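Local atomic coordinates of spike protein P1 (Pseudoalteromonas phage pm2, PDB entry 2VVE), a protein that serves as the receptor-binding spike at the fivefold vertices of the virion, with receptor binding carried by its C-terminal part. Residues 25-30 against 34-39; 42-47 against 68-73; 138-141 against 147-150; 217-222 against 226-231. All blocks are in the same frame, centred on the assembly; numbering follows the deposited sequence.

How the contacts relate
Along the chain the four contacts come in series, none nested in or crossing another. Contact 1 closes the short connection between strands 24-27 and 33-39, and contact 2 a longer excursion containing strand 62-64. Both join the same two sheets of the second jelly-roll domain and meet where I38 N bonds to F70 O on neighbouring strands. On the other side of the chain's centre, contact 3 closes a loop before strand 151-160, and contact 4 brings the segment after helix 213-219 back to the approach to strand 229-236. These two touch through T149 OG1 with E218 OE2 and K138 N with F228 O, near the calcium ion. The centres of contacts 2 and 3 lie about 55 Å apart.

Contact 1: 25-30 against 34-39; sequences ELLPED and NRASIK
L26 and I38 reach tip to tip across the interior of the second jelly-roll domain, L26 CD2 lying 3.9 Å from I38 CD1. The two residues belong to opposing sheets of the sandwich: L26 comes from strand 24-27, I38 from strand 33-39. L26 holds its CG anti to the backbone N (chi1 -177°), whereas L27 turns its CG anti to the carbonyl carbon (chi1 -56°), and the two leucines come down side by side on the facing strand. That two consecutive residues can both point inward follows from a classic beta bulge, in which L26 and L27 together face V78 of the neighbouring strand. L27 sends one methyl, CD1, over A36, meeting A36 CB at 4.1 Å. On 34-39 the inward residues alternate regularly, A36 and then I38, the small alanine admitting L27 and the longer isoleucine extending to meet L26. The CG1 branch of I38 ends in the CD1 methyl that meets L26. All four side chains are buried, and no hydrogen bond joins the segments. M251 and I249 of strand 245-253 continue the apolar layer beside L27 and I38 respectively, and Y80 packs on L26. I38 CD1 also lies 4.5 Å from L27 CD1, so this single methyl borders both leucines.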
loop_
_atom_site.group_PDB
_atom_site.type_symbol
_atom_site.label_atom_id
_atom_site.label_comp_id
_atom_site.label_asym_id
_atom_site.label_seq_id
_atom_site.Cartn_x
_atom_site.Cartn_y
_atom_site.Cartn_z
ATOM N N GLU A 25 0.049 31.114 4.606
ATOM C CA GLU A 25 1.289 30.713 5.234
ATOM C C GLU A 25 1.088 29.435 6.060
ATOM O O GLU A 25 0.135 29.338 6.835
ATOM C CB GLU A 25 1.782 31.846 6.123
ATOM C CG GLU A 25 3.199 31.679 6.565
ATOM C CD GLU A 25 3.698 32.886 7.304
ATOM O OE1 GLU A 25 3.206 33.127 8.423
ATOM O OE2 GLU A 25 4.596 33.572 6.771
ATOM N N LEU A 26 1.970 28.456 5.868
ATOM C CA LEU A 26 1.952 27.234 6.663
ATOM C C LEU A 26 2.807 27.432 7.912
ATOM O O LEU A 26 2.397 27.080 9.018
ATOM C CB LEU A 26 2.479 26.048 5.853
ATOM C CG LEU A 26 2.443 24.704 6.573
ATOM C CD1 LEU A 26 1.013 24.184 6.639
ATOM C CD2 LEU A 26 3.372 23.727 5.881
ATOM N N LEU A 27 4.000 27.983 7.717
ATOM C CA LEU A 27 4.909 28.333 8.814
ATOM C C LEU A 27 5.447 29.744 8.635
ATOM O O LEU A 27 5.781 30.143 7.507
ATOM C CB LEU A 27 6.100 27.376 8.842
ATOM C CG LEU A 27 5.774 25.889 8.944
ATOM C CD1 LEU A 27 6.993 25.077 8.526
ATOM C CD2 LEU A 27 5.283 25.531 10.347
ATOM N N PRO A 28 5.574 30.499 9.747
ATOM C CA PRO A 28 6.114 31.849 9.669
ATOM C C PRO A 28 7.651 31.818 9.698
ATOM O O PRO A 28 8.242 30.788 10.044
ATOM C CB PRO A 28 5.551 32.513 10.933
ATOM C CG PRO A 28 5.485 31.390 11.938
ATOM C CD PRO A 28 5.238 30.117 11.136
ATOM N N GLU A 29 8.295 32.922 9.336
ATOM C CA GLU A 29 9.730 33.042 9.594
ATOM C C GLU A 29 9.927 33.013 11.108
ATOM O O GLU A 29 9.290 33.768 11.847
ATOM C CB GLU A 29 10.330 34.311 9.001
ATOM C CG GLU A 29 11.864 34.381 9.172
ATOM C CD GLU A 29 12.514 35.515 8.409
ATOM O OE1 GLU A 29 12.136 35.757 7.241
ATOM O OE2 GLU A 29 13.428 36.155 8.978
ATOM N N ASP A 30 10.802 32.122 11.557
ATOM C CA ASP A 30 11.010 31.899 12.980
ATOM C C ASP A 30 12.439 31.389 13.162
ATOM O O ASP A 30 12.727 30.219 12.897
ATOM C CB ASP A 30 9.960 30.896 13.481
ATOM C CG ASP A 30 10.129 30.532 14.943
ATOM O OD1 ASP A 30 11.125 30.944 15.581
ATOM O OD2 ASP A 30 9.262 29.799 15.450
ATOM N N ASN A 34 14.193 24.745 13.624
ATOM C CA ASN A 34 15.157 23.950 12.869
ATOM C C ASN A 34 14.546 22.885 11.973
ATOM O O ASN A 34 15.149 22.477 10.970
ATOM C CB ASN A 34 16.122 23.265 13.835
ATOM C CG ASN A 34 17.026 24.236 14.512
ATOM O OD1 ASN A 34 17.459 25.234 13.905
ATOM N ND2 ASN A 34 17.318 23.980 15.790
ATOM N N ARG A 35 13.373 22.396 12.356
ATOM C CA ARG A 35 12.765 21.283 11.644
ATOM C C ARG A 35 11.268 21.229 11.910
ATOM O O ARG A 35 10.810 21.537 13.017
ATOM C CB ARG A 35 13.454 19.970 12.064
ATOM C CG ARG A 35 12.843 18.710 11.452
ATOM C CD ARG A 35 13.629 17.456 11.846
ATOM N NE ARG A 35 13.096 16.284 11.165
ATOM C CZ ARG A 35 12.231 15.413 11.681
ATOM N NH1 ARG A 35 11.828 14.401 10.933
ATOM N NH2 ARG A 35 11.777 15.536 12.928
ATOM N N ALA A 36 10.515 20.862 10.876
ATOM C CA ALA A 36 9.095 20.556 11.005
ATOM C C ALA A 36 8.798 19.249 10.257
ATOM O O ALA A 36 9.182 19.096 9.099
ATOM C CB ALA A 36 8.249 21.701 10.465
ATOM N N SER A 37 8.158 18.299 10.933
ATOM C CA SER A 37 7.625 17.108 10.254
ATOM C C SER A 37 6.114 17.271 10.138
ATOM O O SER A 37 5.425 17.451 11.138
ATOM C CB SER A 37 7.993 15.814 11.003
ATOM O OG SER A 37 7.922 14.650 10.160
ATOM N N ILE A 38 5.609 17.185 8.908
ATOM C CA ILE A 38 4.250 17.592 8.582
ATOM C C ILE A 38 3.505 16.461 7.852
ATOM O O ILE A 38 4.073 15.783 6.996
ATOM C CB ILE A 38 4.276 18.850 7.681
ATOM C CG1 ILE A 38 5.079 19.980 8.351
ATOM C CG2 ILE A 38 2.853 19.299 7.271
ATOM C CD1 ILE A 38 5.673 20.970 7.389
ATOM N N LYS A 39 2.223 16.291 8.180
ATOM C CA LYS A 39 1.369 15.387 7.421
ATOM C C LYS A 39 0.030 16.066 7.200
ATOM O O LYS A 39 -0.618 16.493 8.157
ATOM C CB LYS A 39 1.148 14.038 8.118
ATOM C CG LYS A 39 0.335 13.025 7.244
ATOM C CD LYS A 39 -0.095 11.765 8.011
ATOM C CE LYS A 39 1.120 10.926 8.418
ATOM N NZ LYS A 39 0.741 9.671 9.141
#

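Contact 2: 42-47 against 68-73; sequences VDIWIG and QEFQIN
F70 carries this contact, its ring meeting I46 at CZ and I44 at CE2, both obliquely. The residues come from opposite sheets of the jelly roll: strands 44-47 and 69-72 run nearly parallel, at 15°, with their axes 10.7 Å apart. The tight part is at the ring. F70 CZ lies 3.9 Å from I46 CG1 and 4.1 Å from I46 CD1, the two side chains arriving from opposite directions. I44 crosses the phenylalanine at about a right angle and touches F70 CE2 with its CG2 branch at 4.1 Å. F70 CG sits between its backbone N and carbonyl carbon (chi1 64°), which stands the ring out from its strand toward both isoleucines, and F64 stacks on the same ring. Looser packing follows toward I72, where I46 CG2 and I72 CD1 are 4.3 Å apart; L250 of the third subunit packs on both these isoleucines. The alternate residues W45, E69 and Q71 turn outward from the interior and remain partly exposed, E69 making a salt bridge to R62 of the second subunit. With no hydrogen bond between the segments, the two strands are joined here by dispersion and the burial of apolar surface, forces that prescribe no precise bond direction.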
loop_
_atom_site.group_PDB
_atom_site.type_symbol
_atom_site.label_atom_id
_atom_site.label_comp_id
_atom_site.label_asym_id
_atom_site.label_seq_id
_atom_site.Cartn_x
_atom_site.Cartn_y
_atom_site.Cartn_z
ATOM N N VAL A 42 -5.029 16.024 3.171
ATOM C CA VAL A 42 -5.388 16.280 1.773
ATOM C C VAL A 42 -4.130 16.597 0.976
ATOM O O VAL A 42 -3.122 17.049 1.553
ATOM C CB VAL A 42 -6.438 17.437 1.647
ATOM C CG1 VAL A 42 -7.738 17.063 2.364
ATOM C CG2 VAL A 42 -5.895 18.759 2.208
ATOM N N ASP A 43 -4.178 16.373 -0.344
ATOM C CA ASP A 43 -3.073 16.824 -1.207
ATOM C C ASP A 43 -2.782 18.301 -0.943
ATOM O O ASP A 43 -3.705 19.133 -0.846
ATOM C CB ASP A 43 -3.405 16.650 -2.687
ATOM C CG ASP A 43 -3.514 15.193 -3.116
ATOM O OD1 ASP A 43 -3.142 14.268 -2.363
ATOM O OD2 ASP A 43 -3.973 14.981 -4.251
ATOM N N ILE A 44 -1.503 18.630 -0.829
ATOM C CA ILE A 44 -1.110 19.967 -0.406
ATOM C C ILE A 44 0.066 20.450 -1.260
ATOM O O ILE A 44 1.025 19.714 -1.496
ATOM C CB ILE A 44 -0.758 20.014 1.119
ATOM C CG1 ILE A 44 -0.572 21.467 1.595
ATOM C CG2 ILE A 44 0.480 19.124 1.463
ATOM C CD1 ILE A 44 -0.463 21.627 3.109
ATOM N N TRP A 45 -0.022 21.694 -1.709
ATOM C CA TRP A 45 1.016 22.283 -2.527
ATOM C C TRP A 45 1.833 23.196 -1.621
ATOM O O TRP A 45 1.256 23.976 -0.858
ATOM C CB TRP A 45 0.383 23.006 -3.717
ATOM C CG TRP A 45 -0.019 22.051 -4.826
ATOM C CD1 TRP A 45 0.663 21.815 -5.999
ATOM C CD2 TRP A 45 -1.174 21.202 -4.862
ATOM N NE1 TRP A 45 -0.003 20.881 -6.759
ATOM C CE2 TRP A 45 -1.129 20.482 -6.084
ATOM C CE3 TRP A 45 -2.240 20.972 -3.979
ATOM C CZ2 TRP A 45 -2.115 19.556 -6.449
ATOM C CZ3 TRP A 45 -3.219 20.042 -4.342
ATOM C CH2 TRP A 45 -3.146 19.347 -5.572
ATOM N N ILE A 46 3.156 23.047 -1.664
ATOM C CA ILE A 46 4.070 23.724 -0.734
ATOM C C ILE A 46 5.094 24.531 -1.532
ATOM O O ILE A 46 5.647 24.047 -2.524
ATOM C CB ILE A 46 4.804 22.716 0.195
ATOM C CG1 ILE A 46 3.798 21.929 1.061
ATOM C CG2 ILE A 46 5.826 23.425 1.085
ATOM C CD1 ILE A 46 3.106 22.766 2.162
ATOM N N GLY A 47 5.338 25.754 -1.088
ATOM C CA GLY A 47 6.275 26.644 -1.773
ATOM C C GLY A 47 6.731 27.825 -0.942
ATOM O O GLY A 47 6.293 28.017 0.204
ATOM N N GLN A 68 0.966 11.842 3.321
ATOM C CA GLN A 68 2.411 11.720 3.145
ATOM C C GLN A 68 3.095 12.561 4.204
ATOM O O GLN A 68 2.832 13.760 4.329
ATOM C CB GLN A 68 2.849 12.226 1.772
ATOM C CG GLN A 68 4.390 12.241 1.622
ATOM C CD GLN A 68 4.855 12.766 0.291
ATOM O OE1 GLN A 68 4.050 13.073 -0.594
ATOM N NE2 GLN A 68 6.173 12.879 0.137
ATOM N N GLU A 69 3.975 11.931 4.972
ATOM C CA GLU A 69 4.783 12.670 5.925
ATOM C C GLU A 69 5.965 13.275 5.180
ATOM O O GLU A 69 6.668 12.582 4.441
ATOM C CB GLU A 69 5.280 11.754 7.050
ATOM C CG GLU A 69 5.987 12.510 8.188
ATOM C CD GLU A 69 5.025 13.007 9.249
ATOM O OE1 GLU A 69 3.979 12.356 9.448
ATOM O OE2 GLU A 69 5.340 14.030 9.920
ATOM N N PHE A 70 6.180 14.576 5.368
ATOM C CA PHE A 70 7.329 15.230 4.768
ATOM C C PHE A 70 7.957 16.222 5.749
ATOM O O PHE A 70 7.376 16.516 6.796
ATOM C CB PHE A 70 6.924 15.900 3.436
ATOM C CG PHE A 70 5.907 17.027 3.573
ATOM C CD1 PHE A 70 6.329 18.356 3.575
ATOM C CD2 PHE A 70 4.538 16.764 3.653
ATOM C CE1 PHE A 70 5.401 19.412 3.704
ATOM C CE2 PHE A 70 3.601 17.821 3.758
ATOM C CZ PHE A 70 4.037 19.138 3.781
ATOM N N GLN A 71 9.145 16.710 5.434
ATOM C CA GLN A 71 9.810 17.630 6.351
ATOM C C GLN A 71 10.206 18.923 5.657
ATOM O O GLN A 71 10.488 18.937 4.452
ATOM C CB GLN A 71 11.036 16.977 7.001
ATOM C CG GLN A 71 10.733 15.827 7.957
ATOM C CD GLN A 71 10.450 14.524 7.231
ATOM O OE1 GLN A 71 11.185 14.135 6.304
ATOM N NE2 GLN A 71 9.378 13.854 7.620
ATOM N N ILE A 72 10.209 19.997 6.439
ATOM C CA ILE A 72 10.755 21.289 6.030
ATOM C C ILE A 72 11.812 21.664 7.076
ATOM O O ILE A 72 11.509 21.664 8.281
ATOM C CB ILE A 72 9.660 22.380 6.021
ATOM C CG1 ILE A 72 8.463 21.986 5.131
ATOM C CG2 ILE A 72 10.252 23.757 5.652
ATOM C CD1 ILE A 72 8.775 21.767 3.664
ATOM N N ASN A 73 13.038 21.979 6.631
ATOM C CA ASN A 73 14.133 22.264 7.568
ATOM C C ASN A 73 14.617 23.716 7.537
ATOM O O ASN A 73 15.720 24.019 7.983
ATOM C CB ASN A 73 15.330 21.342 7.318
ATOM C CG ASN A 73 15.060 19.883 7.678
ATOM O OD1 ASN A 73 13.973 19.513 8.101
ATOM N ND2 ASN A 73 16.065 19.048 7.485
#

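Contact 3: 138-141 against 147-150; sequences KSKG and DYTS. With CA (calcium ion), chain C.
The loop that runs from strand 129-137 to the calcium site folds back on itself here, K140 gripping the backbone of D147. K140 NZ donates to D147 O at 2.8 Å, approaching at a C=O...N angle of 151° and tilted 22° from the carbonyl plane. The lysine chain is extended until its last torsion (chi4 -80°), where it bends and brings NZ round to the carbonyl oxygen; its CG and CE also pass close to this oxygen. The same ammonium group lies obliquely beside the Y148 ring, 3.8 Å from Y148 CE1. The D147 carboxylate lies further off and makes no salt bridge with K140. Behind this bond a water links the segments: S139 OG donates to it at 2.7 Å, and the water donates to T149 O at 2.7 Å. H181 N bonds to S139 OG and S180 OG to T149 O, so both ends of the water bridge have further partners, while T149 OG1 bonds to E218. The next residue along enters the metal site, whose other protein ligands are D212 and D214. Calcium takes three waters here; it is bound by water 2 at 2.1 Å and by the backbone S150 O at 2.3 Å.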
loop_
_atom_site.group_PDB
_atom_site.type_symbol
_atom_site.label_atom_id
_atom_site.label_comp_id
_atom_site.label_asym_id
_atom_site.label_seq_id
_atom_site.Cartn_x
_atom_site.Cartn_y
_atom_site.Cartn_z
ATOM N N LYS A 138 -41.843 24.384 -3.649
ATOM C CA LYS A 138 -42.694 24.799 -4.769
ATOM C C LYS A 138 -43.822 23.792 -4.923
ATOM O O LYS A 138 -43.570 22.605 -5.169
ATOM C CB LYS A 138 -41.865 24.914 -6.058
ATOM C CG LYS A 138 -42.607 25.485 -7.262
ATOM C CD LYS A 138 -41.654 25.631 -8.451
ATOM C CE LYS A 138 -42.296 26.358 -9.621
ATOM N NZ LYS A 138 -43.341 25.541 -10.296
ATOM N N SER A 139 -45.057 24.268 -4.752
ATOM C CA SER A 139 -46.242 23.415 -4.810
ATOM C C SER A 139 -47.221 23.791 -5.926
ATOM O O SER A 139 -47.894 22.914 -6.468
ATOM C CB SER A 139 -46.953 23.365 -3.448
ATOM O OG SER A 139 -47.461 24.631 -3.058
ATOM N N LYS A 140 -47.294 25.085 -6.263
ATOM C CA LYS A 140 -48.235 25.605 -7.275
ATOM C C LYS A 140 -48.096 24.912 -8.630
ATOM O O LYS A 140 -47.106 25.104 -9.335
ATOM C CB LYS A 140 -48.069 27.120 -7.459
ATOM C CG LYS A 140 -48.419 27.951 -6.227
ATOM C CD LYS A 140 -48.205 29.443 -6.488
ATOM C CE LYS A 140 -48.830 30.310 -5.399
ATOM N NZ LYS A 140 -50.310 30.462 -5.593
ATOM N N GLY A 141 -49.095 24.105 -8.981
ATOM C CA GLY A 141 -49.102 23.381 -10.251
ATOM C C GLY A 141 -48.172 22.177 -10.342
ATOM O O GLY A 141 -48.116 21.518 -11.380
ATOM N N ASP A 147 -53.304 25.523 -7.376
ATOM C CA ASP A 147 -52.474 26.707 -7.143
ATOM C C ASP A 147 -52.665 27.316 -5.753
ATOM O O ASP A 147 -51.850 28.130 -5.313
ATOM C CB ASP A 147 -52.738 27.773 -8.221
ATOM C CG ASP A 147 -52.279 27.345 -9.615
ATOM O OD1 ASP A 147 -51.617 26.293 -9.763
ATOM O OD2 ASP A 147 -52.585 28.079 -10.575
ATOM N N TYR A 148 -53.742 26.925 -5.065
ATOM C CA TYR A 148 -54.047 27.495 -3.751
ATOM C C TYR A 148 -54.170 26.450 -2.649
ATOM O O TYR A 148 -54.571 26.755 -1.522
ATOM C CB TYR A 148 -55.294 28.382 -3.831
ATOM C CG TYR A 148 -55.096 29.509 -4.813
ATOM C CD1 TYR A 148 -54.192 30.544 -4.538
ATOM C CD2 TYR A 148 -55.756 29.518 -6.036
ATOM C CE1 TYR A 148 -53.980 31.573 -5.447
ATOM C CE2 TYR A 148 -55.552 30.543 -6.950
ATOM C CZ TYR A 148 -54.659 31.561 -6.651
ATOM O OH TYR A 148 -54.456 32.579 -7.552
ATOM N N THR A 149 -53.817 25.218 -2.996
ATOM C CA THR A 149 -53.677 24.131 -2.037
ATOM C C THR A 149 -52.566 24.482 -1.047
ATOM O O THR A 149 -51.471 24.887 -1.453
ATOM C CB THR A 149 -53.347 22.802 -2.763
ATOM O OG1 THR A 149 -54.364 22.521 -3.738
ATOM C CG2 THR A 149 -53.252 21.639 -1.779
ATOM N N SER A 150 -52.869 24.359 0.247
ATOM C CA SER A 150 -51.908 24.640 1.304
ATOM C C SER A 150 -51.092 23.395 1.635
ATOM O O SER A 150 -51.639 22.389 2.107
ATOM C CB SER A 150 -52.622 25.150 2.557
ATOM O OG SER A 150 -53.212 26.415 2.330
HETATM CA CA CA C . -52.493 20.989 3.722
HETATM O O HOH W 1 -50.063 25.123 -3.788
HETATM O O HOH W 2 -51.539 22.374 4.952
HETATM O O HOH W 3 -53.274 19.499 5.423
HETATM O O HOH W 4 -54.265 22.391 4.506
#

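Contact 4: 217-222 against 226-231; sequences QEVQHD and ESFTTF
Between E226 and F228, the two residues on which the H221 ring rests, S227 OG accepts the backbone N-H of T229 at 3.0 Å with an N-H...O angle of 149°, and it is also hydrogen-bonded to A97 O. The first of these bonds closes an ST turn on the approach to strand 229-236; E226 and F228, on either side of S227 in the sequence, both meet the imidazole. E226 O lies over one face of H221, displaced toward the rim and 3.5 Å from H221 CE1. On the opposite face sits V219 CG2 from the histidine's own segment, so the ring is held between a carbonyl oxygen and a methyl. F228 approaches obliquely: the planes are inclined by 31°, the centroids are 4.9 Å apart, and H221 CE1 comes over the phenylalanine face, 3.4 Å from F228 CZ. The contact thus joins the end region of helix 213-219 to the approach to a strand in a four-stranded antiparallel sheet of the C-terminal part of the chain. Q220, with a positive phi of 59°, is the first residue to leave the helical path, just before H221. Both imidazole nitrogens are bonded, ND1 to Y99 OH and NE2 to D143 OD2, which fixes the ring's rotation; the nearby D143 carboxylate may favour a protonated imidazole. V219 CG2 also lies 4.4 Å from F228 CZ, beside the histidine. The F228 side chain is about 9 Å from the bound calcium and packs on I151, the residue that follows the calcium ligand S150.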
loop_
_atom_site.group_PDB
_atom_site.type_symbol
_atom_site.label_atom_id
_atom_site.label_comp_id
_atom_site.label_asym_id
_atom_site.label_seq_id
_atom_site.Cartn_x
_atom_site.Cartn_y
_atom_site.Cartn_z
ATOM N N GLN A 217 -54.342 13.274 -1.264
ATOM C CA GLN A 217 -55.648 13.275 -1.932
ATOM C C GLN A 217 -55.602 13.716 -3.401
ATOM O O GLN A 217 -56.150 13.032 -4.268
ATOM C CB GLN A 217 -56.653 14.129 -1.149
ATOM C CG GLN A 217 -56.801 13.758 0.328
ATOM C CD GLN A 217 -57.070 12.276 0.559
ATOM O OE1 GLN A 217 -58.135 11.763 0.214
ATOM N NE2 GLN A 217 -56.103 11.587 1.157
ATOM N N GLU A 218 -54.946 14.846 -3.672
ATOM C CA GLU A 218 -54.952 15.465 -5.007
ATOM C C GLU A 218 -54.039 14.784 -6.020
ATOM O O GLU A 218 -54.425 14.577 -7.167
ATOM C CB GLU A 218 -54.551 16.941 -4.932
ATOM C CG GLU A 218 -55.592 17.868 -4.346
ATOM C CD GLU A 218 -55.191 19.332 -4.452
ATOM O OE1 GLU A 218 -54.661 19.739 -5.513
ATOM O OE2 GLU A 218 -55.426 20.080 -3.480
ATOM N N VAL A 219 -52.819 14.463 -5.608
ATOM C CA VAL A 219 -51.811 13.980 -6.558
ATOM C C VAL A 219 -51.186 12.633 -6.157
ATOM O O VAL A 219 -50.185 12.206 -6.737
ATOM C CB VAL A 219 -50.732 15.071 -6.865
ATOM C CG1 VAL A 219 -51.364 16.257 -7.588
ATOM C CG2 VAL A 219 -50.015 15.534 -5.584
ATOM N N GLN A 220 -51.797 11.971 -5.172
ATOM C CA GLN A 220 -51.429 10.602 -4.765
ATOM C C GLN A 220 -49.969 10.473 -4.302
ATOM O O GLN A 220 -49.311 9.456 -4.548
ATOM C CB GLN A 220 -51.739 9.589 -5.882
ATOM C CG GLN A 220 -53.227 9.435 -6.218
ATOM C CD GLN A 220 -53.784 10.613 -6.999
ATOM O OE1 GLN A 220 -53.249 10.989 -8.041
ATOM N NE2 GLN A 220 -54.862 11.206 -6.492
ATOM N N HIS A 221 -49.470 11.508 -3.629
ATOM C CA HIS A 221 -48.133 11.468 -3.043
ATOM C C HIS A 221 -48.101 10.464 -1.897
ATOM O O HIS A 221 -49.081 10.299 -1.178
ATOM C CB HIS A 221 -47.704 12.861 -2.562
ATOM C CG HIS A 221 -47.178 13.745 -3.653
ATOM N ND1 HIS A 221 -46.512 14.925 -3.397
ATOM C CD2 HIS A 221 -47.194 13.607 -5.001
ATOM C CE1 HIS A 221 -46.157 15.485 -4.541
ATOM N NE2 HIS A 221 -46.559 14.705 -5.528
ATOM N N ASP A 222 -46.964 9.790 -1.749
ATOM C CA ASP A 222 -46.783 8.803 -0.701
ATOM C C ASP A 222 -45.323 8.826 -0.289
ATOM O O ASP A 222 -44.496 9.460 -0.959
ATOM C CB ASP A 222 -47.169 7.411 -1.203
ATOM C CG ASP A 222 -47.370 6.408 -0.073
ATOM O OD1 ASP A 222 -47.437 6.813 1.112
ATOM O OD2 ASP A 222 -47.460 5.202 -0.374
ATOM N N GLU A 226 -41.303 11.937 -4.743
ATOM C CA GLU A 226 -40.741 13.288 -4.762
ATOM C C GLU A 226 -41.722 14.299 -4.159
ATOM O O GLU A 226 -42.904 14.321 -4.505
ATOM C CB GLU A 226 -40.285 13.679 -6.172
ATOM C CG GLU A 226 -39.043 12.891 -6.616
ATOM C CD GLU A 226 -38.279 13.518 -7.780
ATOM O OE1 GLU A 226 -38.906 14.128 -8.673
ATOM O OE2 GLU A 226 -37.033 13.382 -7.800
ATOM N N SER A 227 -41.217 15.090 -3.217
ATOM C CA SER A 227 -42.014 16.066 -2.473
ATOM C C SER A 227 -42.078 17.387 -3.229
ATOM O O SER A 227 -41.745 17.441 -4.411
ATOM C CB SER A 227 -41.448 16.265 -1.060
ATOM O OG SER A 227 -40.208 16.949 -1.086
ATOM N N PHE A 228 -42.532 18.438 -2.547
ATOM C CA PHE A 228 -42.469 19.790 -3.084
ATOM C C PHE A 228 -41.237 20.544 -2.570
ATOM O O PHE A 228 -41.155 21.761 -2.692
ATOM C CB PHE A 228 -43.740 20.556 -2.709
ATOM C CG PHE A 228 -44.996 19.875 -3.146
ATOM C CD1 PHE A 228 -45.371 19.870 -4.490
ATOM C CD2 PHE A 228 -45.815 19.248 -2.216
ATOM C CE1 PHE A 228 -46.553 19.235 -4.895
ATOM C CE2 PHE A 228 -46.985 18.604 -2.609
ATOM C CZ PHE A 228 -47.355 18.602 -3.959
ATOM N N THR A 229 -40.271 19.809 -2.024
ATOM C CA THR A 229 -39.108 20.404 -1.368
ATOM C C THR A 229 -37.837 20.019 -2.096
ATOM O O THR A 229 -37.650 18.849 -2.409
ATOM C CB THR A 229 -39.044 19.929 0.109
ATOM O OG1 THR A 229 -40.199 20.426 0.806
ATOM C CG2 THR A 229 -37.771 20.422 0.817
ATOM N N THR A 230 -36.983 21.010 -2.368
ATOM C CA THR A 230 -35.682 20.778 -3.001
ATOM C C THR A 230 -34.543 21.388 -2.179
ATOM O O THR A 230 -34.590 22.571 -1.800
ATOM C CB THR A 230 -35.640 21.354 -4.447
ATOM O OG1 THR A 230 -36.703 20.794 -5.228
ATOM C CG2 THR A 230 -34.283 21.056 -5.130
ATOM N N PHE A 231 -33.514 20.583 -1.917
ATOM C CA PHE A 231 -32.313 21.071 -1.224
ATOM C C PHE A 231 -31.334 21.679 -2.228
ATOM O O PHE A 231 -30.381 21.038 -2.668
ATOM C CB PHE A 231 -31.648 19.970 -0.385
ATOM C CG PHE A 231 -32.456 19.555 0.812
ATOM C CD1 PHE A 231 -32.166 20.062 2.070
ATOM C CD2 PHE A 231 -33.524 18.675 0.673
ATOM C CE1 PHE A 231 -32.930 19.691 3.190
ATOM C CE2 PHE A 231 -34.295 18.298 1.778
ATOM C CZ PHE A 231 -33.995 18.802 3.040
#